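Local coordinates for Non-structural polyprotein (Sindbis virus, PDB 4GUA) that carries the cysteine protease that probably cleaves the alphavirus non-structural polyprotein, joined here to the macro and zinc-binding regions of nsP3, at residues A[544-556]-A[608-620]. Numbering follows the deposited sequence.
Sequences FEGTKFHQAAKDM and MYAMTPERVHRLR. With SO4 (sulfate ion), chain R; SO4 (sulfate ion), chain I; SO4 (sulfate ion), chain K.
Phe-549 packs its ring against the first turn of helix 613-620. Its CB lies 4.4 Å from Pro-613 CB, and with CG anti to the carbonyl carbon (chi1 -53°) the ring runs out along Glu-614. CG and CD1 pass Glu-614 CA; CD1 and CE1 then present the ring edge to the face of His-617, an offset edge-to-face pair with planes at 74°. At the tip, CZ touches Glu-614 CG at 3.5 Å, a CH-pi contact over one face, while CE2 adjoins both CG and CD of that glutamate. Lys-548 CG lies over the opposite face. The Glu-614 carboxylate is held by Ser-525 OG and the backbone N of Cys-526, which probably helps keep its methylenes beside the ring. The sulfate of chain R, probably from the crystallisation liquor, bridges the segments: O4 takes a bond from Lys-548 NZ (2.9 Å) and O3 one from His-617 NE2 (3.2 Å).

Pro-613 fits between Phe-544, Ala-553 and Met-556, its CB 3.7 Å from Ala-553 CB and its CG 3.8 Å from Phe-544 CE2. Met-556 SD lies 3.6 Å from Pro-613 CA and also meets Val-616 CG2. Ala-552 CB meets Pro-613 O and His-617 CB. Thr-612 N-caps the second helix, OG1 accepting from Arg-615 N.

The axes of 550-556 and 613-620 lie 8.2 Å apart at 108°. In the nsP3 zinc-binding region, helix 566-577 adds Leu-573 to Met-556 and Tyr-576 to Val-616, while strand 627-629 packs on Met-611, Arg-615 and Leu-619.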
loop_
_atom_site.group_PDB
_atom_site.type_symbol
_atom_site.label_atom_id
_atom_site.label_comp_id
_atom_site.label_asym_id
_atom_site.label_seq_id
_atom_site.Cartn_x
_atom_site.Cartn_y
_atom_site.Cartn_z
ATOM N N PHE A 544 11.055 -9.608 4.511
ATOM C CA PHE A 544 11.322 -10.953 5.002
ATOM C C PHE A 544 12.222 -10.954 6.223
ATOM O O PHE A 544 12.987 -11.895 6.436
ATOM C CB PHE A 544 11.934 -11.821 3.899
ATOM C CG PHE A 544 10.983 -12.119 2.795
ATOM C CD1 PHE A 544 10.111 -13.189 2.895
ATOM C CD2 PHE A 544 10.922 -11.305 1.676
ATOM C CE1 PHE A 544 9.205 -13.457 1.889
ATOM C CE2 PHE A 544 10.020 -11.568 0.663
ATOM C CZ PHE A 544 9.159 -12.644 0.770
ATOM N N GLU A 545 12.145 -9.895 7.021
ATOM C CA GLU A 545 12.890 -9.865 8.269
ATOM C C GLU A 545 12.442 -11.035 9.144
ATOM O O GLU A 545 11.263 -11.377 9.175
ATOM C CB GLU A 545 12.696 -8.530 8.992
ATOM C CG GLU A 545 11.316 -8.306 9.583
ATOM C CD GLU A 545 10.383 -7.509 8.672
ATOM O OE1 GLU A 545 10.554 -7.551 7.437
ATOM O OE2 GLU A 545 9.469 -6.839 9.204
ATOM N N GLY A 546 13.389 -11.656 9.841
ATOM C CA GLY A 546 13.097 -12.834 10.637
ATOM C C GLY A 546 13.322 -14.121 9.860
ATOM O O GLY A 546 13.168 -15.219 10.395
ATOM N N THR A 547 13.692 -13.988 8.594
ATOM C CA THR A 547 14.075 -15.141 7.802
ATOM C C THR A 547 15.481 -14.912 7.273
ATOM O O THR A 547 16.058 -13.846 7.482
ATOM C CB THR A 547 13.128 -15.354 6.606
ATOM O OG1 THR A 547 13.536 -14.532 5.502
ATOM C CG2 THR A 547 11.698 -15.034 6.994
ATOM N N LYS A 548 16.016 -15.898 6.560
ATOM C CA LYS A 548 17.379 -15.810 6.055
ATOM C C LYS A 548 17.423 -15.021 4.762
ATOM O O LYS A 548 18.499 -14.712 4.253
ATOM C CB LYS A 548 17.971 -17.201 5.834
ATOM C CG LYS A 548 17.212 -18.067 4.838
ATOM C CD LYS A 548 17.928 -19.393 4.611
ATOM C CE LYS A 548 17.028 -20.419 3.940
ATOM N NZ LYS A 548 17.815 -21.545 3.368
ATOM N N PHE A 549 16.252 -14.677 4.241
ATOM C CA PHE A 549 16.173 -13.911 3.006
ATOM C C PHE A 549 16.215 -12.407 3.260
ATOM O O PHE A 549 16.187 -11.612 2.324
ATOM C CB PHE A 549 14.899 -14.276 2.254
ATOM C CG PHE A 549 14.735 -15.744 2.041
ATOM C CD1 PHE A 549 15.784 -16.504 1.558
ATOM C CD2 PHE A 549 13.539 -16.369 2.333
ATOM C CE1 PHE A 549 15.642 -17.856 1.363
ATOM C CE2 PHE A 549 13.389 -17.720 2.140
ATOM C CZ PHE A 549 14.445 -18.468 1.655
ATOM N N HIS A 550 16.282 -12.019 4.527
ATOM C CA HIS A 550 16.278 -10.608 4.876
ATOM C C HIS A 550 17.392 -9.823 4.200
ATOM O O HIS A 550 17.141 -8.775 3.626
ATOM C CB HIS A 550 16.389 -10.426 6.386
ATOM C CG HIS A 550 16.278 -8.999 6.821
ATOM N ND1 HIS A 550 15.216 -8.198 6.458
ATOM C CD2 HIS A 550 17.082 -8.233 7.594
ATOM C CE1 HIS A 550 15.373 -6.999 6.986
ATOM N NE2 HIS A 550 16.495 -6.994 7.684
ATOM N N GLN A 551 18.619 -10.325 4.274
ATOM C CA GLN A 551 19.766 -9.602 3.732
ATOM C C GLN A 551 19.585 -9.380 2.232
ATOM O O GLN A 551 19.787 -8.275 1.721
ATOM C CB GLN A 551 21.062 -10.364 4.007
ATOM C CG GLN A 551 22.326 -9.603 3.649
ATOM C CD GLN A 551 22.536 -8.375 4.514
ATOM O OE1 GLN A 551 22.094 -7.276 4.173
ATOM N NE2 GLN A 551 23.226 -8.550 5.637
ATOM N N ALA A 552 19.209 -10.440 1.524
ATOM C CA ALA A 552 18.967 -10.344 0.091
ATOM C C ALA A 552 17.909 -9.285 -0.189
ATOM O O ALA A 552 18.049 -8.494 -1.121
ATOM C CB ALA A 552 18.533 -11.691 -0.464
ATOM N N ALA A 553 16.857 -9.266 0.625
ATOM C CA ALA A 553 15.771 -8.306 0.448
ATOM C C ALA A 553 16.242 -6.859 0.620
ATOM O O ALA A 553 15.878 -5.978 -0.161
ATOM C CB ALA A 553 14.644 -8.608 1.415
ATOM N N LYS A 554 17.048 -6.625 1.650
ATOM C CA LYS A 554 17.546 -5.294 1.969
ATOM C C LYS A 554 18.381 -4.774 0.819
ATOM O O LYS A 554 18.262 -3.616 0.415
ATOM C CB LYS A 554 18.415 -5.344 3.223
ATOM C CG LYS A 554 17.653 -5.246 4.523
ATOM C CD LYS A 554 18.438 -5.902 5.658
ATOM C CE LYS A 554 19.656 -5.088 6.077
ATOM N NZ LYS A 554 19.680 -4.883 7.559
ATOM N N ASP A 555 19.232 -5.651 0.302
ATOM C CA ASP A 555 20.172 -5.283 -0.743
ATOM C C ASP A 555 19.453 -4.952 -2.050
ATOM O O ASP A 555 19.772 -3.949 -2.688
ATOM C CB ASP A 555 21.211 -6.390 -0.940
ATOM C CG ASP A 555 22.166 -6.513 0.249
ATOM O OD1 ASP A 555 22.189 -5.600 1.102
ATOM O OD2 ASP A 555 22.912 -7.513 0.322
ATOM N N MET A 556 18.484 -5.780 -2.438
ATOM C CA MET A 556 17.655 -5.493 -3.609
ATOM C C MET A 556 16.998 -4.126 -3.459
ATOM O O MET A 556 16.935 -3.333 -4.401
ATOM C CB MET A 556 16.531 -6.513 -3.744
ATOM C CG MET A 556 16.953 -7.926 -4.016
ATOM S SD MET A 556 15.509 -8.989 -3.906
ATOM C CE MET A 556 14.640 -8.551 -5.404
ATOM N N MET A 608 9.196 -19.815 -12.826
ATOM C CA MET A 608 10.264 -20.361 -11.989
ATOM C C MET A 608 11.424 -19.392 -11.797
ATOM O O MET A 608 12.286 -19.614 -10.942
ATOM C CB MET A 608 10.807 -21.664 -12.579
ATOM C CG MET A 608 11.650 -21.484 -13.831
ATOM S SD MET A 608 12.009 -23.051 -14.653
ATOM C CE MET A 608 12.920 -23.910 -13.370
ATOM N N TYR A 609 11.465 -18.342 -12.613
ATOM C CA TYR A 609 12.562 -17.381 -12.567
ATOM C C TYR A 609 12.232 -16.121 -11.763
ATOM O O TYR A 609 13.071 -15.233 -11.627
ATOM C CB TYR A 609 12.988 -17.026 -13.992
ATOM C CG TYR A 609 13.415 -18.242 -14.783
ATOM C CD1 TYR A 609 14.574 -18.933 -14.453
ATOM C CD2 TYR A 609 12.653 -18.713 -15.845
ATOM C CE1 TYR A 609 14.969 -20.052 -15.163
ATOM C CE2 TYR A 609 13.043 -19.836 -16.563
ATOM C CZ TYR A 609 14.202 -20.500 -16.216
ATOM O OH TYR A 609 14.604 -21.618 -16.919
ATOM N N ALA A 610 11.034 -16.069 -11.189
ATOM C CA ALA A 610 10.559 -14.868 -10.508
ATOM C C ALA A 610 11.615 -14.364 -9.547
ATOM O O ALA A 610 12.145 -15.137 -8.757
ATOM C CB ALA A 610 9.283 -15.174 -9.755
ATOM N N MET A 611 11.912 -13.066 -9.572
ATOM C CA MET A 611 13.051 -12.609 -8.799
ATOM C C MET A 611 12.538 -12.092 -7.470
ATOM O O MET A 611 12.236 -10.912 -7.293
ATOM C CB MET A 611 13.739 -11.478 -9.565
ATOM C CG MET A 611 15.173 -11.201 -9.170
ATOM S SD MET A 611 16.345 -12.399 -9.834
ATOM C CE MET A 611 16.131 -12.171 -11.596
ATOM N N THR A 612 12.516 -13.019 -6.522
ATOM C CA THR A 612 12.176 -12.768 -5.135
ATOM C C THR A 612 13.454 -12.618 -4.333
ATOM O O THR A 612 14.518 -13.052 -4.775
ATOM C CB THR A 612 11.315 -13.904 -4.564
ATOM O OG1 THR A 612 12.058 -15.131 -4.572
ATOM C CG2 THR A 612 10.057 -14.082 -5.404
ATOM N N PRO A 613 13.371 -11.986 -3.160
ATOM C CA PRO A 613 14.552 -12.036 -2.298
ATOM C C PRO A 613 15.007 -13.484 -2.095
ATOM O O PRO A 613 16.193 -13.768 -1.921
ATOM C CB PRO A 613 14.053 -11.416 -0.993
ATOM C CG PRO A 613 12.968 -10.485 -1.427
ATOM C CD PRO A 613 12.293 -11.169 -2.583
ATOM N N GLU A 614 14.054 -14.404 -2.140
ATOM C CA GLU A 614 14.371 -15.810 -1.975
ATOM C C GLU A 614 15.253 -16.289 -3.121
ATOM O O GLU A 614 16.315 -16.864 -2.894
ATOM C CB GLU A 614 13.090 -16.642 -1.892
ATOM C CG GLU A 614 13.330 -18.112 -1.661
ATOM C CD GLU A 614 12.048 -18.869 -1.371
ATOM O OE1 GLU A 614 10.987 -18.218 -1.274
ATOM O OE2 GLU A 614 12.105 -20.111 -1.227
ATOM N N ARG A 615 14.824 -16.050 -4.355
ATOM C CA ARG A 615 15.588 -16.524 -5.496
ATOM C C ARG A 615 16.955 -15.862 -5.554
ATOM O O ARG A 615 17.946 -16.506 -5.872
ATOM C CB ARG A 615 14.855 -16.278 -6.813
ATOM C CG ARG A 615 15.657 -16.792 -8.002
ATOM C CD ARG A 615 14.788 -17.123 -9.198
ATOM N NE ARG A 615 15.590 -17.521 -10.356
ATOM C CZ ARG A 615 16.010 -16.707 -11.318
ATOM N NH1 ARG A 615 15.717 -15.414 -11.301
ATOM N NH2 ARG A 615 16.732 -17.198 -12.312
ATOM N N VAL A 616 17.009 -14.572 -5.252
ATOM C CA VAL A 616 18.280 -13.865 -5.269
ATOM C C VAL A 616 19.242 -14.521 -4.296
ATOM O O VAL A 616 20.422 -14.694 -4.593
ATOM C CB VAL A 616 18.118 -12.376 -4.903
ATOM C CG1 VAL A 616 19.455 -11.777 -4.487
ATOM C CG2 VAL A 616 17.530 -11.607 -6.073
ATOM N N HIS A 617 18.730 -14.866 -3.123
ATOM C CA HIS A 617 19.545 -15.464 -2.079
ATOM C C HIS A 617 20.063 -16.843 -2.476
ATOM O O HIS A 617 21.232 -17.150 -2.254
ATOM C CB HIS A 617 18.726 -15.562 -0.793
ATOM C CG HIS A 617 19.401 -16.330 0.298
ATOM N ND1 HIS A 617 20.205 -15.730 1.243
ATOM C CD2 HIS A 617 19.385 -17.649 0.601
ATOM C CE1 HIS A 617 20.656 -16.646 2.080
ATOM N NE2 HIS A 617 20.173 -17.819 1.713
ATOM N N ARG A 618 19.203 -17.667 -3.070
ATOM C CA ARG A 618 19.593 -19.025 -3.454
ATOM C C ARG A 618 20.683 -18.967 -4.525
ATOM O O ARG A 618 21.671 -19.694 -4.453
ATOM C CB ARG A 618 18.388 -19.838 -3.948
ATOM N N LEU A 619 20.492 -18.110 -5.524
ATOM C CA LEU A 619 21.459 -17.959 -6.608
ATOM C C LEU A 619 22.808 -17.465 -6.096
ATOM O O LEU A 619 23.849 -18.007 -6.449
ATOM C CB LEU A 619 20.934 -16.981 -7.663
ATOM C CG LEU A 619 19.690 -17.394 -8.450
ATOM C CD1 LEU A 619 19.149 -16.213 -9.250
ATOM C CD2 LEU A 619 20.006 -18.553 -9.370
ATOM N N ARG A 620 22.787 -16.434 -5.261
ATOM C CA ARG A 620 24.011 -15.811 -4.778
ATOM C C ARG A 620 24.772 -16.719 -3.814
ATOM O O ARG A 620 26.002 -16.670 -3.746
ATOM C CB ARG A 620 23.686 -14.477 -4.104
ATOM C CG ARG A 620 24.899 -13.655 -3.704
ATOM C CD ARG A 620 24.473 -12.311 -3.140
ATOM N NE ARG A 620 25.539 -11.656 -2.385
ATOM C CZ ARG A 620 26.480 -10.876 -2.908
ATOM N NH1 ARG A 620 26.513 -10.643 -4.214
ATOM N NH2 ARG A 620 27.396 -10.328 -2.117
HETATM S S SO4 R . 21.649 -20.769 3.250
HETATM O O1 SO4 R . 22.799 -20.483 2.394
HETATM O O2 SO4 R . 21.962 -21.884 4.139
HETATM O O3 SO4 R . 21.338 -19.595 4.064
HETATM O O4 SO4 R . 20.502 -21.127 2.415
HETATM S S SO4 I . 14.756 -19.553 8.092
HETATM O O1 SO4 I . 14.669 -18.410 7.186
HETATM O O2 SO4 I . 15.906 -19.391 8.980
HETATM O O3 SO4 I . 13.538 -19.616 8.894
HETATM O O4 SO4 I . 14.902 -20.788 7.315
HETATM S S SO4 K . 16.954 -21.126 -10.754
HETATM O O1 SO4 K . 17.150 -19.751 -11.203
HETATM O O2 SO4 K . 16.465 -21.109 -9.374
HETATM O O3 SO4 K . 15.961 -21.784 -11.605
HETATM O O4 SO4 K . 18.240 -21.822 -10.834
#